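Local coordinates for protein purine nucleoside phosphorylase (Grouper iridovirus, PDB 3KHS) that probably catalyses the reversible phosphorolysis of purine nucleosides to free purine base and ribose 1-phosphate, as a trimeric member of the PNP/MTAP phosphorylase family, at residues R130-L135 and S217-T222; V188-N193 and M209-V214. All coordinates share one frame; numbering follows the deposited sequence.

Contact 1: R130-L135 and S217-T222. With PO4 (phosphate ion), chain G.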
loop_
_atom_site.group_PDB
_atom_site.type_symbol
_atom_site.label_atom_id
_atom_site.label_comp_id
_atom_site.label_asym_id
_atom_site.label_seq_id
_atom_site.Cartn_x
_atom_site.Cartn_y
_atom_site.Cartn_z
ATOM N N ARG B 130 11.680 -12.548 -15.284
ATOM C CA ARG B 130 12.252 -13.615 -14.482
ATOM C C ARG B 130 11.744 -13.554 -13.059
ATOM O O ARG B 130 11.789 -14.533 -12.332
ATOM C CB ARG B 130 13.790 -13.542 -14.481
ATOM C CG ARG B 130 14.364 -12.510 -13.529
ATOM C CD ARG B 130 15.898 -12.603 -13.375
ATOM N NE ARG B 130 16.273 -12.284 -11.992
ATOM C CZ ARG B 130 16.863 -11.157 -11.618
ATOM N NH1 ARG B 130 17.169 -10.237 -12.519
ATOM N NH2 ARG B 130 17.113 -10.931 -10.338
ATOM N N ASP B 131 11.256 -12.392 -12.654
ATOM C CA ASP B 131 10.750 -12.235 -11.297
ATOM C C ASP B 131 9.999 -10.914 -11.201
ATOM O O ASP B 131 10.095 -10.092 -12.106
ATOM C CB ASP B 131 11.916 -12.252 -10.304
ATOM C CG ASP B 131 11.465 -12.579 -8.901
ATOM O OD1 ASP B 131 10.355 -13.106 -8.800
ATOM O OD2 ASP B 131 12.190 -12.353 -7.907
ATOM N N HIS B 132 9.233 -10.706 -10.130
ATOM C CA HIS B 132 8.528 -9.425 -9.997
ATOM C C HIS B 132 8.569 -8.875 -8.587
ATOM O O HIS B 132 8.983 -9.551 -7.645
ATOM C CB HIS B 132 7.051 -9.503 -10.482
ATOM C CG HIS B 132 6.114 -10.217 -9.542
ATOM N ND1 HIS B 132 5.138 -11.090 -9.990
ATOM C CD2 HIS B 132 6.027 -10.221 -8.187
ATOM C CE1 HIS B 132 4.504 -11.611 -8.953
ATOM N NE2 HIS B 132 5.024 -11.099 -7.847
ATOM N N ILE B 133 8.167 -7.616 -8.478
ATOM C CA ILE B 133 8.070 -6.903 -7.211
ATOM C C ILE B 133 6.671 -6.300 -7.274
ATOM O O ILE B 133 6.424 -5.360 -8.043
ATOM C CB ILE B 133 9.075 -5.753 -7.096
ATOM C CG1 ILE B 133 10.501 -6.288 -7.086
ATOM C CG2 ILE B 133 8.828 -4.992 -5.807
ATOM C CD1 ILE B 133 11.534 -5.187 -7.291
ATOM N N ASN B 134 5.751 -6.874 -6.500
ATOM C CA ASN B 134 4.366 -6.416 -6.483
ATOM C C ASN B 134 4.046 -5.551 -5.273
ATOM O O ASN B 134 3.577 -6.031 -4.240
ATOM C CB ASN B 134 3.427 -7.622 -6.542
ATOM C CG ASN B 134 1.990 -7.218 -6.753
ATOM O OD1 ASN B 134 1.722 -6.360 -7.565
ATOM N ND2 ASN B 134 1.055 -7.848 -6.030
ATOM N N LEU B 135 4.307 -4.261 -5.400
ATOM C CA LEU B 135 4.061 -3.346 -4.281
ATOM C C LEU B 135 2.633 -3.354 -3.726
ATOM O O LEU B 135 2.446 -3.467 -2.535
ATOM C CB LEU B 135 4.478 -1.929 -4.674
ATOM C CG LEU B 135 5.970 -1.823 -5.075
ATOM C CD1 LEU B 135 6.214 -0.449 -5.672
ATOM C CD2 LEU B 135 6.908 -2.071 -3.862
ATOM N N SER B 217 0.457 -3.872 -14.083
ATOM C CA SER B 217 -0.297 -5.122 -14.205
ATOM C C SER B 217 0.557 -6.355 -14.065
ATOM O O SER B 217 1.603 -6.340 -13.427
ATOM C CB SER B 217 -0.969 -5.207 -15.569
ATOM O OG SER B 217 -0.002 -5.403 -16.580
ATOM N N THR B 218 0.065 -7.445 -14.653
ATOM C CA THR B 218 0.780 -8.727 -14.690
ATOM C C THR B 218 1.107 -9.459 -13.399
ATOM O O THR B 218 0.795 -10.627 -13.267
ATOM C CB THR B 218 2.089 -8.540 -15.473
ATOM O OG1 THR B 218 1.766 -8.124 -16.806
ATOM C CG2 THR B 218 2.925 -9.837 -15.515
ATOM N N ALA B 219 1.751 -8.781 -12.452
ATOM C CA ALA B 219 2.147 -9.425 -11.202
ATOM C C ALA B 219 1.002 -10.055 -10.422
ATOM O O ALA B 219 1.121 -11.196 -9.981
ATOM C CB ALA B 219 2.903 -8.425 -10.294
ATOM N N PRO B 220 -0.107 -9.306 -10.192
ATOM C CA PRO B 220 -1.186 -9.934 -9.447
ATOM C C PRO B 220 -1.783 -11.095 -10.232
ATOM O O PRO B 220 -2.257 -12.046 -9.636
ATOM C CB PRO B 220 -2.189 -8.784 -9.207
ATOM C CG PRO B 220 -1.961 -7.919 -10.356
ATOM C CD PRO B 220 -0.439 -7.900 -10.455
ATOM N N GLU B 221 -1.760 -11.021 -11.557
ATOM C CA GLU B 221 -2.300 -12.097 -12.365
ATOM C C GLU B 221 -1.449 -13.371 -12.268
ATOM O O GLU B 221 -1.994 -14.480 -12.216
ATOM C CB GLU B 221 -2.420 -11.663 -13.815
ATOM C CG GLU B 221 -3.504 -10.624 -14.059
ATOM C CD GLU B 221 -3.086 -9.649 -15.141
ATOM O OE1 GLU B 221 -2.472 -8.607 -14.809
ATOM O OE2 GLU B 221 -3.343 -9.938 -16.328
ATOM N N THR B 222 -0.127 -13.228 -12.239
ATOM C CA THR B 222 0.731 -14.410 -12.134
ATOM C C THR B 222 0.710 -14.970 -10.718
ATOM O O THR B 222 0.958 -16.155 -10.509
ATOM C CB THR B 222 2.201 -14.113 -12.543
ATOM O OG1 THR B 222 2.775 -13.147 -11.637
ATOM C CG2 THR B 222 2.240 -13.569 -13.961
HETATM P P PO4 G . -0.518 -3.257 -19.663
HETATM O O1 PO4 G . 0.121 -3.786 -20.898
HETATM O O2 PO4 G . -1.818 -3.962 -19.428
HETATM O O3 PO4 G . 0.371 -3.492 -18.488
HETATM O O4 PO4 G . -0.758 -1.798 -19.824
#

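Contact 2: V188-N193 and M209-V214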
loop_
_atom_site.group_PDB
_atom_site.type_symbol
_atom_site.label_atom_id
_atom_site.label_comp_id
_atom_site.label_asym_id
_atom_site.label_seq_id
_atom_site.Cartn_x
_atom_site.Cartn_y
_atom_site.Cartn_z
ATOM N N VAL B 188 13.671 -8.106 -13.961
ATOM C CA VAL B 188 12.683 -7.980 -12.909
ATOM C C VAL B 188 11.586 -6.960 -13.197
ATOM O O VAL B 188 11.883 -5.796 -13.483
ATOM C CB VAL B 188 13.396 -7.623 -11.588
ATOM C CG1 VAL B 188 12.399 -7.608 -10.443
ATOM C CG2 VAL B 188 14.500 -8.615 -11.321
ATOM N N TYR B 189 10.323 -7.394 -13.121
ATOM C CA TYR B 189 9.174 -6.486 -13.381
ATOM C C TYR B 189 8.615 -5.928 -12.087
ATOM O O TYR B 189 8.255 -6.677 -11.196
ATOM C CB TYR B 189 8.038 -7.208 -14.128
ATOM C CG TYR B 189 6.837 -6.341 -14.437
ATOM C CD1 TYR B 189 6.598 -5.858 -15.729
ATOM C CD2 TYR B 189 5.892 -6.065 -13.446
ATOM C CE1 TYR B 189 5.412 -5.118 -16.032
ATOM C CE2 TYR B 189 4.735 -5.345 -13.734
ATOM C CZ TYR B 189 4.498 -4.886 -15.016
ATOM O OH TYR B 189 3.287 -4.264 -15.239
ATOM N N CYS B 190 8.569 -4.614 -11.963
ATOM C CA CYS B 190 8.012 -4.016 -10.747
ATOM C C CYS B 190 6.601 -3.524 -11.035
ATOM O O CYS B 190 6.390 -2.706 -11.934
ATOM C CB CYS B 190 8.864 -2.840 -10.230
ATOM S SG CYS B 190 8.144 -1.939 -8.793
ATOM N N CYS B 191 5.648 -4.036 -10.266
ATOM C CA CYS B 191 4.257 -3.661 -10.435
ATOM C C CYS B 191 3.813 -2.605 -9.424
ATOM O O CYS B 191 3.996 -2.776 -8.213
ATOM C CB CYS B 191 3.361 -4.905 -10.284
ATOM S SG CYS B 191 1.604 -4.523 -10.531
ATOM N N VAL B 192 3.222 -1.527 -9.920
ATOM C CA VAL B 192 2.709 -0.451 -9.052
ATOM C C VAL B 192 1.238 -0.251 -9.366
ATOM O O VAL B 192 0.748 -0.706 -10.412
ATOM C CB VAL B 192 3.422 0.893 -9.294
ATOM C CG1 VAL B 192 4.876 0.769 -8.868
ATOM C CG2 VAL B 192 3.294 1.299 -10.780
ATOM N N ASN B 193 0.536 0.450 -8.483
ATOM C CA ASN B 193 -0.878 0.671 -8.688
ATOM C C ASN B 193 -1.259 1.485 -9.916
ATOM O O ASN B 193 -2.152 1.106 -10.673
ATOM C CB ASN B 193 -1.502 1.335 -7.467
ATOM C CG ASN B 193 -3.004 1.136 -7.425
ATOM O OD1 ASN B 193 -3.489 0.177 -6.829
ATOM N ND2 ASN B 193 -3.748 2.012 -8.103
ATOM N N MET B 209 15.263 -0.787 -5.558
ATOM C CA MET B 209 14.690 -2.110 -5.239
ATOM C C MET B 209 15.110 -3.192 -6.233
ATOM O O MET B 209 14.782 -4.359 -6.056
ATOM C CB MET B 209 13.158 -2.053 -5.170
ATOM C CG MET B 209 12.617 -1.486 -3.896
ATOM S SD MET B 209 10.912 -0.914 -4.094
ATOM C CE MET B 209 10.542 -0.512 -2.323
ATOM N N GLY B 210 15.817 -2.797 -7.280
ATOM C CA GLY B 210 16.250 -3.768 -8.262
ATOM C C GLY B 210 15.290 -3.964 -9.431
ATOM O O GLY B 210 15.265 -5.032 -10.043
ATOM N N SER B 211 14.501 -2.952 -9.756
ATOM C CA SER B 211 13.558 -3.084 -10.854
ATOM C C SER B 211 14.217 -2.819 -12.205
ATOM O O SER B 211 14.994 -1.872 -12.343
ATOM C CB SER B 211 12.410 -2.084 -10.698
ATOM O OG SER B 211 11.864 -2.073 -9.395
ATOM N N ASP B 212 13.881 -3.630 -13.204
ATOM C CA ASP B 212 14.405 -3.449 -14.538
ATOM C C ASP B 212 13.376 -2.738 -15.399
ATOM O O ASP B 212 13.716 -2.085 -16.391
ATOM C CB ASP B 212 14.741 -4.797 -15.182
ATOM C CG ASP B 212 15.948 -5.455 -14.556
ATOM O OD1 ASP B 212 17.080 -4.912 -14.689
ATOM O OD2 ASP B 212 15.748 -6.508 -13.925
ATOM N N ALA B 213 12.111 -2.893 -15.038
ATOM C CA ALA B 213 11.019 -2.263 -15.770
ATOM C C ALA B 213 9.847 -2.097 -14.803
ATOM O O ALA B 213 9.755 -2.821 -13.807
ATOM C CB ALA B 213 10.615 -3.126 -16.982
ATOM N N VAL B 214 8.975 -1.130 -15.082
ATOM C CA VAL B 214 7.820 -0.863 -14.218
ATOM C C VAL B 214 6.537 -0.754 -15.022
ATOM O O VAL B 214 6.497 -0.126 -16.082
ATOM C CB VAL B 214 8.018 0.439 -13.405
ATOM C CG1 VAL B 214 8.227 1.620 -14.333
ATOM C CG2 VAL B 214 6.827 0.687 -12.505
#

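Contact 1: R130-L135 and S217-T222
His132 and Ala219 carry the apolar part of this contact, a CH-pi interaction in which the methyl CB of Ala219 lies 3.7 Å from the centroid of the His132 ring and 20° off its normal. The methyl is displaced toward the rim on the ND1 side, and the ring is brought beneath it because CG sits between the backbone N and the carbonyl carbon (chi1 75°). The same methyl also meets Asn134, two residues along the strand, whose OD1 is 3.6 Å from Ala219 CB. With CG anti to its backbone N (chi1 -171°), the Asn134 amide reaches on to the proline ring, OD1 lying 3.9 Å from Pro220 CD.

The polar contacts gather at the ring edge. Thr222 OG1 lies in the ring plane, 3.5 Å from His132 ND1, a contact and not a hydrogen bond. Each of the two is hydrogen-bonded instead to the hydroxyl of Tyr163, which ties the strand residue to the helix residue. A neighbouring subunit also bonds to this strand, through its Thr199 to His132 O and its Glu202 to Asn134 N.

The loop before the helix also takes part in binding a phosphate ion. Ser217 OG donates to O3 of the phosphate at 2.7 Å; Ser30, Arg81, His83 and the backbone N of Ala113 also bond to the ion, which probably comes from the crystallisation liquor. Helix 219-227 thus packs its first turn on strand 131-134 while the residue two before it binds the anion, consistent with the phosphate site of the PNP/MTAP phosphorylase fold.

Contact 2: V188-N193 and M209-V214
Val188, Tyr189 and Cys190 run parallel to Asp212, Ala213 and Val214, with bridges at Tyr189-Ala213 (CA-CA 5.2 Å) and Cys190-Val214, although the end-to-end directions of the touching parts diverge by 54°. The amide of Cys190 donates to Ala213 O at 2.8 Å, nearly straight at 169°. Val188 O takes the amide of Asp212 at 3.0 Å, in the carbonyl plane, and a weak second bond from Ala213 N.

Asp212 extends the pairing with its side chain: OD2 accepts the amide of Val188 at 2.6 Å through its anti lone pair, with the N-H pointing straight at it (178°). CG, beside its own backbone N, carries OD2 to that amide. The other carboxylate oxygen, OD1, is bonded to Asn118, so both oxygens have partners.

Strands 184-191 and 213-215 are the two ends of a beta-alpha-beta unit whose middle element is helix 200-208. The helix ends in a Schellman motif at Gly210, whose positive phi turns the chain toward the second strand; Gly210 O then lies 3.5 Å from Val188 CB.

Ser211 closes in on Cys190, its OG 3.2 Å from Cys190 CB, while that hydroxyl is bonded back to Leu206 O in the helix. Farther along, the CG2 methyls of Val192 and Val214 meet at 4.0 Å. Tyr189 and Ala213 point to the other sheet face from Cys190 and Val214, and the Tyr189 hydroxyl is bonded to Ser217 N.

Both contacts are largely buried, but the centre of contact 1 is about 9 Å from the centre of the chain, that of contact 2 about 14 Å, and all touching residues of contact 1 are buried, whereas contact 2 has an exposed edge at Gly210. Their centres are about 8 Å apart, and strands 131-134 and 184-191 join them as sheet neighbours: Ile133 O to Cys191 N at 2.7 Å is a probable hydrogen bond. Contact 2 is nested in the loop that contact 1 closes, and strand 213-215 is followed, after a short loop, by helix 219-227. Chemistry follows place: strand against strand gives direct backbone bonds in contact 2, while helix against sheet gives side-chain packing in contact 1. Both also touch the second subunit.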